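Local coordinates for acyl-homoserine-lactone synthase (Mesorhizobium sp. ORS 3359, PDB 6WNS), which catalyses the synthesis of acyl-homoserine lactone quorum signals, probably by passing the acyl chain of an acyl-coenzyme A to S-adenosylmethionine, at residues Gly70-Pro75 / Trp103-Val108; His80-Val85 / Thr93-Ala98; Val143-Phe148 / Asp173-Leu178; Tyr22-Tyr27 / Ile43-Asp48. All coordinates share one frame; numbering follows the deposited sequence.

Interaction 1: Gly70-Pro75 / Trp103-Val108; sequences GSRLVP and WTRFFV
Arg72 and Thr104 carry the side-chain polar link of this antiparallel strand pair: Arg72 NE donates to Thr104 OG1 at 2.8 Å, with the hydroxyl lying near the guanidinium plane, and NH2 adds a weak bond to the same oxygen. Arg72 reaches it with CG anti to the backbone N (chi1 -178°) and a bend at chi3 (64°). The CG of Arg105 lies over one guanidinium face, 3.8 Å from Arg72 NH2. Farther along, the Phe107 ring covers the peptide nitrogen of Gly70, which sits 3.5 Å above the ring plane, over its centre, where the glycine has no side chain to intrude. On the other side of the sheet, Trp103 turns its indole edge to Ser71, NE1 lying 3.2 Å from CB; this buried NE1 has no polar partner in the model. Backbone bonds pair Gly70 with Phe107 and Arg72 with Thr104. Between these pairs Ser71 alone faces both Arg105 and Phe106, and Ser71 CA makes a close CA-H...O contact with Arg105 O at 3.3 Å. Outside the strands, Arg72 is held by salt bridges to Asp48 and Asp51, and Arg105 by Glu46 and Asp48. An alanine in place of Arg72 would probably leave Thr104 OG1 without this donor and deprive Asp48 and Asp51 of one of their positive partners. Helix 121-135 packs on Trp103. The extra residue makes a beta bulge in the central strand 100-108, as in the acetyltransferase-like (GNAT) fold to which LuxI-type synthases are related.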
# COMPACT_ATOMS: atom_id res chain seq x y z
N GLY A 70 0.58 3.88 -6.37
CA GLY A 70 1.45 2.88 -5.75
C GLY A 70 1.07 2.52 -4.35
O GLY A 70 -0.05 2.84 -3.93
N SER A 71 1.98 1.78 -3.70
CA SER A 71 1.81 1.31 -2.31
C SER A 71 3.14 0.82 -1.79
O SER A 71 4.07 0.68 -2.58
CB SER A 71 0.69 0.29 -2.23
OG SER A 71 0.50 -0.30 -3.48
N ARG A 72 3.18 0.58 -0.50
CA ARG A 72 4.38 0.13 0.22
C ARG A 72 3.99 -1.04 1.10
O ARG A 72 2.84 -1.09 1.58
CB ARG A 72 4.95 1.23 1.11
CG ARG A 72 6.20 0.87 1.86
CD ARG A 72 6.66 2.10 2.64
NE ARG A 72 5.76 2.60 3.69
CZ ARG A 72 6.12 3.48 4.59
NH1 ARG A 72 7.35 3.99 4.51
NH2 ARG A 72 5.29 3.85 5.57
N LEU A 73 4.86 -2.02 1.10
CA LEU A 73 4.74 -3.20 1.99
C LEU A 73 5.98 -3.24 2.88
O LEU A 73 7.16 -3.16 2.34
CB LEU A 73 4.65 -4.44 1.14
CG LEU A 73 3.31 -4.67 0.44
CD1 LEU A 73 3.41 -5.83 -0.53
CD2 LEU A 73 2.19 -4.89 1.44
N VAL A 74 5.73 -3.55 4.14
CA VAL A 74 6.78 -3.78 5.17
C VAL A 74 6.55 -5.11 5.87
O VAL A 74 5.43 -5.41 6.27
CB VAL A 74 6.71 -2.60 6.14
CG1 VAL A 74 7.69 -2.73 7.28
CG2 VAL A 74 6.96 -1.29 5.41
N PRO A 75 7.60 -5.93 6.09
CA PRO A 75 7.42 -7.21 6.80
C PRO A 75 6.84 -6.96 8.20
O PRO A 75 7.30 -6.08 8.94
CB PRO A 75 8.84 -7.82 6.83
CG PRO A 75 9.78 -6.86 6.22
CD PRO A 75 9.01 -5.62 5.82
N TRP A 103 0.61 -3.14 4.59
CA TRP A 103 0.29 -2.15 3.53
C TRP A 103 0.22 -0.74 4.13
O TRP A 103 -0.57 -0.53 5.09
CB TRP A 103 -1.04 -2.53 2.90
CG TRP A 103 -1.52 -1.72 1.74
CD1 TRP A 103 -0.81 -0.93 0.89
CD2 TRP A 103 -2.86 -1.76 1.23
NE1 TRP A 103 -1.64 -0.45 -0.10
CE2 TRP A 103 -2.88 -0.97 0.06
CE3 TRP A 103 -4.03 -2.46 1.59
CZ2 TRP A 103 -4.04 -0.77 -0.68
CZ3 TRP A 103 -5.18 -2.26 0.87
CH2 TRP A 103 -5.18 -1.44 -0.26
N THR A 104 1.02 0.18 3.57
CA THR A 104 0.91 1.62 3.87
C THR A 104 0.99 2.38 2.54
O THR A 104 1.44 1.81 1.51
CB THR A 104 2.00 2.02 4.89
OG1 THR A 104 3.27 1.52 4.46
CG2 THR A 104 1.73 1.48 6.29
N ARG A 105 0.68 3.67 2.59
CA ARG A 105 1.00 4.62 1.49
C ARG A 105 0.36 4.17 0.18
O ARG A 105 1.03 4.15 -0.82
CB ARG A 105 2.51 4.80 1.48
CG ARG A 105 3.02 5.28 2.83
CD ARG A 105 2.27 6.39 3.57
NE ARG A 105 3.11 6.91 4.66
CZ ARG A 105 3.95 7.93 4.50
NH1 ARG A 105 3.80 8.73 3.46
NH2 ARG A 105 4.72 8.31 5.50
N PHE A 106 -0.93 3.84 0.21
CA PHE A 106 -1.70 3.64 -1.03
C PHE A 106 -1.99 5.01 -1.62
O PHE A 106 -2.47 5.87 -0.87
CB PHE A 106 -3.01 2.93 -0.77
CG PHE A 106 -3.92 2.91 -1.97
CD1 PHE A 106 -3.72 1.99 -2.99
CD2 PHE A 106 -4.96 3.82 -2.08
CE1 PHE A 106 -4.61 1.93 -4.06
CE2 PHE A 106 -5.82 3.79 -3.16
CZ PHE A 106 -5.65 2.83 -4.14
N PHE A 107 -1.60 5.25 -2.85
CA PHE A 107 -2.04 6.50 -3.53
C PHE A 107 -2.26 6.24 -5.01
O PHE A 107 -1.59 5.37 -5.63
CB PHE A 107 -0.98 7.59 -3.34
CG PHE A 107 0.30 7.25 -4.04
CD1 PHE A 107 1.18 6.31 -3.52
CD2 PHE A 107 0.59 7.81 -5.27
CE1 PHE A 107 2.34 5.98 -4.19
CE2 PHE A 107 1.79 7.52 -5.91
CZ PHE A 107 2.66 6.62 -5.37
N VAL A 108 -3.12 7.08 -5.55
CA VAL A 108 -3.36 7.24 -6.99
C VAL A 108 -3.21 8.72 -7.31
O VAL A 108 -3.87 9.63 -6.64
CB VAL A 108 -4.77 6.72 -7.35
CG1 VAL A 108 -5.02 6.76 -8.84
CG2 VAL A 108 -5.00 5.32 -6.78

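Interaction 2: His80-Val85 / Thr93-Ala98; sequences HLMSEV and TPPRAA
The long connection between neighbouring strands 69-75 and 100-108 folds back on itself here, with Met82 and Ser83 of the one-turn helix 81-84 resting on Pro94 and Arg96 of the returning loop. No hydrogen bond crosses the contact. Met82 and Pro94 pass alongside in opposite senses, SD lying 3.7 Å from Pro94 CB, while Pro94 CG approaches Ser83 CA at 3.8 Å. The bend at chi3 (-61°) turns the Met82 methyl toward strands 140-146 and 174-180. Ser83 CB lies over one face of the Arg96 guanidinium, 3.7 Å from NH1, and also over a face of the His80 ring. Arg96 NE comes to the edge of that ring, 3.7 Å from CE1, with the two planes 76° apart. Arg96 NE bonds to Thr76 O, and His80 ND1 to Glu78 O, which helps to fix both flat groups; His80 NE2 is buried without a polar partner in the model. Within the helix turn, His80 N donates a nearly straight 3.0 Å bond to Ser83 OG, which in turn donates to Glu84 OE2 at 2.6 Å. An alanine in place of Ser83 would probably leave His80 N without its acceptor and the Glu84 carboxylate without this donor. The Glu102 carboxylate accepts from Leu81 N and Met82 N at the same helix start. His80 is the N-cap, so the Ser83 bond is one half of a capping box at the N-terminus of helix 81-84.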
# COMPACT_ATOMS: atom_id res chain seq x y z
N HIS A 80 6.52 -1.65 12.17
CA HIS A 80 5.63 -1.15 11.12
C HIS A 80 4.59 -0.22 11.75
O HIS A 80 4.68 0.03 12.97
CB HIS A 80 5.09 -2.31 10.31
CG HIS A 80 4.27 -3.27 11.10
ND1 HIS A 80 4.87 -4.24 11.91
CD2 HIS A 80 2.95 -3.49 11.18
CE1 HIS A 80 3.92 -5.00 12.45
NE2 HIS A 80 2.76 -4.55 12.03
N LEU A 81 3.79 0.46 10.93
CA LEU A 81 2.91 1.54 11.43
C LEU A 81 1.98 0.98 12.53
O LEU A 81 1.86 1.58 13.61
CB LEU A 81 2.06 2.13 10.31
CG LEU A 81 1.19 3.30 10.75
CD1 LEU A 81 2.05 4.50 11.07
CD2 LEU A 81 0.21 3.67 9.68
N MET A 82 1.41 -0.17 12.27
CA MET A 82 0.42 -0.75 13.20
C MET A 82 1.13 -1.18 14.46
O MET A 82 0.49 -1.06 15.54
CB MET A 82 -0.37 -1.93 12.61
CG MET A 82 -1.70 -2.18 13.33
SD MET A 82 -2.53 -3.70 12.88
CE MET A 82 -2.81 -3.44 11.13
N SER A 83 2.39 -1.61 14.37
CA SER A 83 3.12 -2.07 15.56
C SER A 83 3.62 -0.87 16.35
O SER A 83 3.54 -0.95 17.54
CB SER A 83 4.21 -3.05 15.24
OG SER A 83 5.40 -2.42 14.85
N GLU A 84 4.11 0.18 15.71
CA GLU A 84 4.80 1.27 16.44
C GLU A 84 3.84 2.41 16.80
O GLU A 84 4.16 3.13 17.72
CB GLU A 84 5.92 1.78 15.57
CG GLU A 84 6.94 0.70 15.28
CD GLU A 84 7.44 -0.15 16.45
OE1 GLU A 84 8.15 0.38 17.31
OE2 GLU A 84 7.10 -1.34 16.48
N VAL A 85 2.78 2.63 16.02
CA VAL A 85 1.90 3.82 16.17
C VAL A 85 0.49 3.40 16.55
O VAL A 85 -0.09 3.99 17.49
CB VAL A 85 1.91 4.69 14.88
CG1 VAL A 85 1.10 5.96 15.07
CG2 VAL A 85 3.30 4.99 14.49
N THR A 93 -1.93 -6.14 20.04
CA THR A 93 -1.10 -7.21 19.40
C THR A 93 -1.44 -7.35 17.92
O THR A 93 -2.26 -8.19 17.54
CB THR A 93 -1.30 -8.54 20.15
OG1 THR A 93 -2.78 -8.81 20.16
CG2 THR A 93 -0.70 -8.49 21.54
N PRO A 94 -0.81 -6.52 17.06
CA PRO A 94 -0.94 -6.63 15.62
C PRO A 94 -0.41 -7.97 15.14
O PRO A 94 0.43 -8.59 15.81
CB PRO A 94 -0.07 -5.50 15.02
CG PRO A 94 0.49 -4.72 16.19
CD PRO A 94 0.13 -5.47 17.46
N PRO A 95 -0.96 -8.49 14.02
CA PRO A 95 -0.50 -9.74 13.45
C PRO A 95 0.92 -9.59 12.87
O PRO A 95 1.19 -8.63 12.15
CB PRO A 95 -1.57 -10.07 12.41
CG PRO A 95 -2.15 -8.73 12.03
CD PRO A 95 -2.12 -7.93 13.31
N ARG A 96 1.81 -10.50 13.26
CA ARG A 96 3.26 -10.50 12.96
C ARG A 96 3.69 -11.92 12.56
O ARG A 96 3.63 -12.84 13.38
CB ARG A 96 4.02 -9.93 14.17
CG ARG A 96 3.49 -8.59 14.65
CD ARG A 96 4.39 -7.87 15.62
NE ARG A 96 5.49 -7.20 14.94
CZ ARG A 96 6.28 -6.28 15.48
NH1 ARG A 96 6.10 -5.89 16.73
NH2 ARG A 96 7.25 -5.72 14.76
N ALA A 97 4.09 -12.13 11.31
CA ALA A 97 4.44 -13.47 10.80
C ALA A 97 5.34 -13.21 9.62
O ALA A 97 5.24 -12.11 9.10
CB ALA A 97 3.20 -14.21 10.37
N ALA A 98 6.16 -14.16 9.22
CA ALA A 98 6.98 -14.05 7.99
C ALA A 98 6.04 -13.86 6.77
O ALA A 98 6.49 -13.19 5.80
CB ALA A 98 7.85 -15.29 7.84

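Interaction 3: Val143-Phe148 / Asp173-Leu178; sequences VVCETF and DIIALL
Val143-Glu146 and Ile174-Leu178 form an antiparallel strand pair toward one side of the mixed sheet, non-consecutive in the chain, with their segment directions 145° apart. Paired backbone bonds link Val143 with Leu177 and Cys145 with Ile175, Ile175 N reaching Cys145 O at 2.8 Å. On one face the side chains of Val143 and Leu177 run alongside each other in the same direction, and CG1 of the valine meets CB of the leucine at 3.7 Å. Val143 CG1 gets there from between the backbone N and the carbonyl carbon (chi1 65°). Cys145 SG is modelled only 3.2 Å from Leu177 CD2, too close for a relaxed contact, so the exact leucine conformation is doubtful. On the other face Val144 CG1 touches the tip of Ile174, its CD1, at 3.8 Å. Past Glu146 the strand gives way to a turn. Thr147 N still donates to Asp173 O at 2.9 Å, though it stands well above the carbonyl plane, and Thr147 CG2 lies 3.7 Å from Ile174 O. A water bonds to Thr147 OG1, while Asp173 OD1 is taken by His169 N. Strand 140-146 runs parallel to strand 100-108 on its other side, whereas 174-180 is bordered on its far side by the outermost strand 160-162, whose Leu160 packs on Leu177. Met82 of helix 81-84 lies on Val144 and Ala176.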
# COMPACT_ATOMS: atom_id res chain seq x y z
N VAL A 143 -3.26 -3.75 7.52
CA VAL A 143 -3.37 -2.32 7.09
C VAL A 143 -4.20 -1.55 8.12
O VAL A 143 -5.17 -2.07 8.72
CB VAL A 143 -3.96 -2.23 5.68
CG1 VAL A 143 -5.41 -2.77 5.65
CG2 VAL A 143 -3.90 -0.85 5.05
N VAL A 144 -3.84 -0.29 8.25
CA VAL A 144 -4.59 0.75 9.00
C VAL A 144 -5.16 1.66 7.91
O VAL A 144 -4.36 2.16 7.06
CB VAL A 144 -3.64 1.52 9.94
CG1 VAL A 144 -4.42 2.62 10.68
CG2 VAL A 144 -2.88 0.62 10.92
N CYS A 145 -6.47 1.75 7.81
CA CYS A 145 -7.14 2.49 6.73
C CYS A 145 -8.39 3.16 7.30
O CYS A 145 -8.81 2.88 8.49
CB CYS A 145 -7.45 1.58 5.56
SG CYS A 145 -8.51 0.24 6.11
N GLU A 146 -8.90 4.12 6.53
CA GLU A 146 -10.16 4.80 6.84
C GLU A 146 -11.27 3.73 6.91
O GLU A 146 -11.21 2.77 6.15
CB GLU A 146 -10.43 5.87 5.80
CG GLU A 146 -9.56 7.06 6.13
CD GLU A 146 -9.99 8.42 5.59
OE1 GLU A 146 -10.85 9.09 6.22
OE2 GLU A 146 -9.35 8.84 4.62
N THR A 147 -12.25 3.97 7.77
CA THR A 147 -13.33 3.00 8.06
C THR A 147 -14.22 2.79 6.83
O THR A 147 -14.97 1.85 6.91
CB THR A 147 -14.16 3.39 9.28
OG1 THR A 147 -14.52 4.76 9.05
CG2 THR A 147 -13.41 3.28 10.59
N PHE A 148 -14.12 3.53 5.73
CA PHE A 148 -14.97 3.24 4.53
C PHE A 148 -14.35 2.14 3.66
O PHE A 148 -15.02 1.67 2.73
CB PHE A 148 -15.27 4.49 3.69
CG PHE A 148 -14.06 5.17 3.07
CD1 PHE A 148 -13.49 4.69 1.91
CD2 PHE A 148 -13.50 6.30 3.65
CE1 PHE A 148 -12.38 5.30 1.34
CE2 PHE A 148 -12.42 6.92 3.07
CZ PHE A 148 -11.85 6.41 1.92
N ASP A 173 -12.06 8.62 10.63
CA ASP A 173 -12.07 7.37 11.44
C ASP A 173 -11.21 6.29 10.76
O ASP A 173 -11.28 6.09 9.52
CB ASP A 173 -13.50 6.88 11.69
CG ASP A 173 -14.39 7.89 12.37
OD1 ASP A 173 -13.87 8.87 12.95
OD2 ASP A 173 -15.61 7.74 12.25
N ILE A 174 -10.47 5.54 11.56
CA ILE A 174 -9.56 4.51 11.03
C ILE A 174 -9.81 3.19 11.74
O ILE A 174 -10.49 3.18 12.80
CB ILE A 174 -8.10 4.97 11.14
CG1 ILE A 174 -7.65 5.21 12.58
CG2 ILE A 174 -7.91 6.23 10.28
CD1 ILE A 174 -6.10 5.34 12.73
N ILE A 175 -9.27 2.14 11.14
CA ILE A 175 -9.49 0.74 11.60
C ILE A 175 -8.35 -0.13 11.05
O ILE A 175 -7.70 0.24 10.04
CB ILE A 175 -10.90 0.24 11.23
CG1 ILE A 175 -11.27 -1.06 11.96
CG2 ILE A 175 -11.07 0.13 9.71
CD1 ILE A 175 -12.74 -1.19 12.27
N ALA A 176 -7.99 -1.17 11.79
CA ALA A 176 -7.02 -2.19 11.38
C ALA A 176 -7.73 -3.41 10.76
O ALA A 176 -8.75 -3.93 11.33
CB ALA A 176 -6.20 -2.54 12.59
N LEU A 177 -7.19 -3.88 9.63
CA LEU A 177 -7.71 -5.04 8.85
C LEU A 177 -6.61 -6.07 8.62
O LEU A 177 -5.42 -5.66 8.48
CB LEU A 177 -8.11 -4.48 7.49
CG LEU A 177 -9.51 -3.94 7.29
CD1 LEU A 177 -10.23 -3.51 8.55
CD2 LEU A 177 -9.43 -2.87 6.26
N LEU A 178 -6.97 -7.35 8.49
CA LEU A 178 -6.07 -8.43 7.96
C LEU A 178 -6.66 -9.02 6.67
O LEU A 178 -7.79 -9.51 6.72
CB LEU A 178 -5.87 -9.49 9.03
CG LEU A 178 -4.88 -10.58 8.62
CD1 LEU A 178 -3.51 -9.94 8.42
CD2 LEU A 178 -4.82 -11.74 9.62
O HOH W 1 -16.27 5.67 11.19

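Interaction 4: Tyr22-Tyr27 / Ile43-Asp48; sequences YFRIRY and INIEID
Arg26 and Glu46 join helix 16-31 to the extended loop that follows it, in the N-terminal part of the LuxI-type synthase fold, through a charged grip. Arg26 meets the carboxylate side-on with two nitrogens, both to one oxygen: NE reaches Glu46 OE1 at 2.9 Å and NH2 reaches it at 3.0 Å. The oxygen lies in the guanidinium plane, but the guanidinium and carboxylate planes are 36° apart. A bend at chi2 (-79°) folds the glutamate, whose OE1 also takes a salt bridge from Arg105. Arg26 NH1 donates to Tyr22 OH at 3.1 Å, and NH2 has a second acid in Asp51, so this arginine is held from several directions. The backbone adds one bond, Glu46 N to Phe23 O at 3.2 Å, beside a CA-H...O contact from Ile45 CA to the same oxygen. Apolar packing is lighter: Phe23 CE2 lies 4.0 Å from Ile47 CG1, Phe23 CB touches Ile45 CG2, and the phenyl ring turns an edge to Glu46 O. The remaining interaction is a flat stack. Asn44, centre of an inverse gamma turn, lays its side-chain amide over the Tyr27 ring with the planes 7° apart, and its CB stands 3.8 Å from the ring centroid in a CH-pi contact. At the far end of that stack, a water bonds to Tyr27 OH at 2.9 Å and accepts a weak bond from Asn44 ND2.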
# COMPACT_ATOMS: atom_id res chain seq x y z
N TYR A 22 9.60 9.19 -6.71
CA TYR A 22 8.63 8.63 -5.76
C TYR A 22 8.70 9.44 -4.44
O TYR A 22 7.64 9.83 -3.92
CB TYR A 22 8.95 7.14 -5.55
CG TYR A 22 8.23 6.54 -4.38
CD1 TYR A 22 6.85 6.36 -4.42
CD2 TYR A 22 8.90 6.18 -3.21
CE1 TYR A 22 6.15 5.90 -3.32
CE2 TYR A 22 8.20 5.63 -2.13
CZ TYR A 22 6.83 5.42 -2.21
OH TYR A 22 6.17 4.92 -1.13
N PHE A 23 9.89 9.69 -3.89
CA PHE A 23 10.02 10.44 -2.61
C PHE A 23 9.61 11.92 -2.77
O PHE A 23 9.10 12.56 -1.84
CB PHE A 23 11.39 10.25 -2.02
CG PHE A 23 11.50 8.89 -1.39
CD1 PHE A 23 12.31 7.91 -1.95
CD2 PHE A 23 10.80 8.59 -0.24
CE1 PHE A 23 12.39 6.63 -1.39
CE2 PHE A 23 10.90 7.33 0.33
CZ PHE A 23 11.66 6.34 -0.26
N ARG A 24 9.75 12.46 -3.96
CA ARG A 24 9.30 13.85 -4.28
C ARG A 24 7.79 13.86 -4.33
O ARG A 24 7.18 14.82 -3.84
CB ARG A 24 9.92 14.33 -5.60
CG ARG A 24 11.44 14.48 -5.53
CD ARG A 24 12.07 15.46 -6.54
NE ARG A 24 13.42 15.14 -7.02
CZ ARG A 24 14.41 14.48 -6.38
NH1 ARG A 24 14.25 14.01 -5.15
NH2 ARG A 24 15.57 14.27 -7.00
N ILE A 25 7.19 12.85 -4.98
CA ILE A 25 5.73 12.68 -5.05
C ILE A 25 5.13 12.59 -3.65
O ILE A 25 4.06 13.21 -3.38
CB ILE A 25 5.40 11.48 -5.95
CG1 ILE A 25 5.66 11.85 -7.42
CG2 ILE A 25 3.99 11.05 -5.73
CD1 ILE A 25 5.52 10.66 -8.38
N ARG A 26 5.76 11.85 -2.76
CA ARG A 26 5.28 11.77 -1.35
C ARG A 26 5.28 13.14 -0.68
O ARG A 26 4.36 13.46 0.15
CB ARG A 26 6.16 10.73 -0.64
CG ARG A 26 5.66 9.36 -1.06
CD ARG A 26 6.36 8.23 -0.43
NE ARG A 26 6.39 8.36 1.03
CZ ARG A 26 7.04 7.49 1.79
NH1 ARG A 26 7.43 6.34 1.28
NH2 ARG A 26 7.27 7.76 3.05
N TYR A 27 6.23 13.99 -1.03
CA TYR A 27 6.21 15.39 -0.56
C TYR A 27 4.95 16.08 -1.10
O TYR A 27 4.20 16.64 -0.30
CB TYR A 27 7.47 16.14 -0.96
CG TYR A 27 7.29 17.61 -0.92
CD1 TYR A 27 7.45 18.25 0.29
CD2 TYR A 27 6.90 18.35 -2.03
CE1 TYR A 27 7.30 19.61 0.40
CE2 TYR A 27 6.74 19.73 -1.94
CZ TYR A 27 6.92 20.35 -0.71
OH TYR A 27 6.80 21.69 -0.51
N ILE A 43 14.31 19.51 2.55
CA ILE A 43 14.23 19.32 1.08
C ILE A 43 12.89 18.67 0.79
O ILE A 43 12.25 18.10 1.72
CB ILE A 43 15.40 18.46 0.57
CG1 ILE A 43 15.42 17.10 1.25
CG2 ILE A 43 16.70 19.21 0.74
CD1 ILE A 43 16.38 16.11 0.56
N ASN A 44 12.47 18.74 -0.47
CA ASN A 44 11.08 18.44 -0.88
C ASN A 44 10.96 16.94 -1.08
O ASN A 44 10.63 16.49 -2.16
CB ASN A 44 10.66 19.31 -2.08
CG ASN A 44 10.37 20.73 -1.67
OD1 ASN A 44 10.51 21.02 -0.48
ND2 ASN A 44 10.00 21.63 -2.62
N ILE A 45 11.09 16.16 0.01
CA ILE A 45 10.74 14.74 0.01
C ILE A 45 9.93 14.45 1.29
O ILE A 45 9.93 15.26 2.20
CB ILE A 45 11.98 13.82 -0.04
CG1 ILE A 45 12.82 14.05 1.20
CG2 ILE A 45 12.80 13.99 -1.30
CD1 ILE A 45 13.83 12.94 1.49
N GLU A 46 9.20 13.36 1.25
CA GLU A 46 8.55 12.83 2.49
C GLU A 46 9.07 11.39 2.65
O GLU A 46 9.01 10.57 1.72
CB GLU A 46 7.06 13.02 2.45
CG GLU A 46 6.35 12.62 3.76
CD GLU A 46 6.13 11.12 3.95
OE1 GLU A 46 5.85 10.43 2.95
OE2 GLU A 46 6.15 10.68 5.16
N ILE A 47 9.48 11.08 3.89
CA ILE A 47 10.13 9.81 4.20
C ILE A 47 9.90 9.56 5.69
O ILE A 47 9.96 10.49 6.48
CB ILE A 47 11.61 9.82 3.73
CG1 ILE A 47 12.27 8.46 3.86
CG2 ILE A 47 12.39 10.86 4.50
CD1 ILE A 47 13.69 8.40 3.23
N ASP A 48 9.67 8.30 6.05
CA ASP A 48 9.36 7.96 7.45
C ASP A 48 10.27 6.83 7.92
O ASP A 48 11.22 6.38 7.21
CB ASP A 48 7.87 7.70 7.63
CG ASP A 48 7.39 6.36 7.11
OD1 ASP A 48 8.26 5.55 6.71
OD2 ASP A 48 6.14 6.22 7.00
O HOH W 2 7.63 23.98 -2.07

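How the interactions relate
Along the chain interaction 4 closes first, then 70-75 opens interaction 1, whose two strands enclose interaction 2, and interaction 3 comes last. Interactions 1 and 3 lie in the same mixed sheet, their centres 14 Å apart, joined where strands 100-108 and 140-146 run side by side. Interaction 4 packs against interaction 1 through the Arg105-Glu46 and Arg72-Asp48 salt bridges, and Phe107 packs on Tyr22. Interaction 2 bridges interactions 1 and 3, His80 touching Val74 and Met82 reaching Val143 and Ala176. Interactions 3 and 4 stay about 24 Å apart between centres, so the central strands connect the charged N-terminal region to the far side of the sheet.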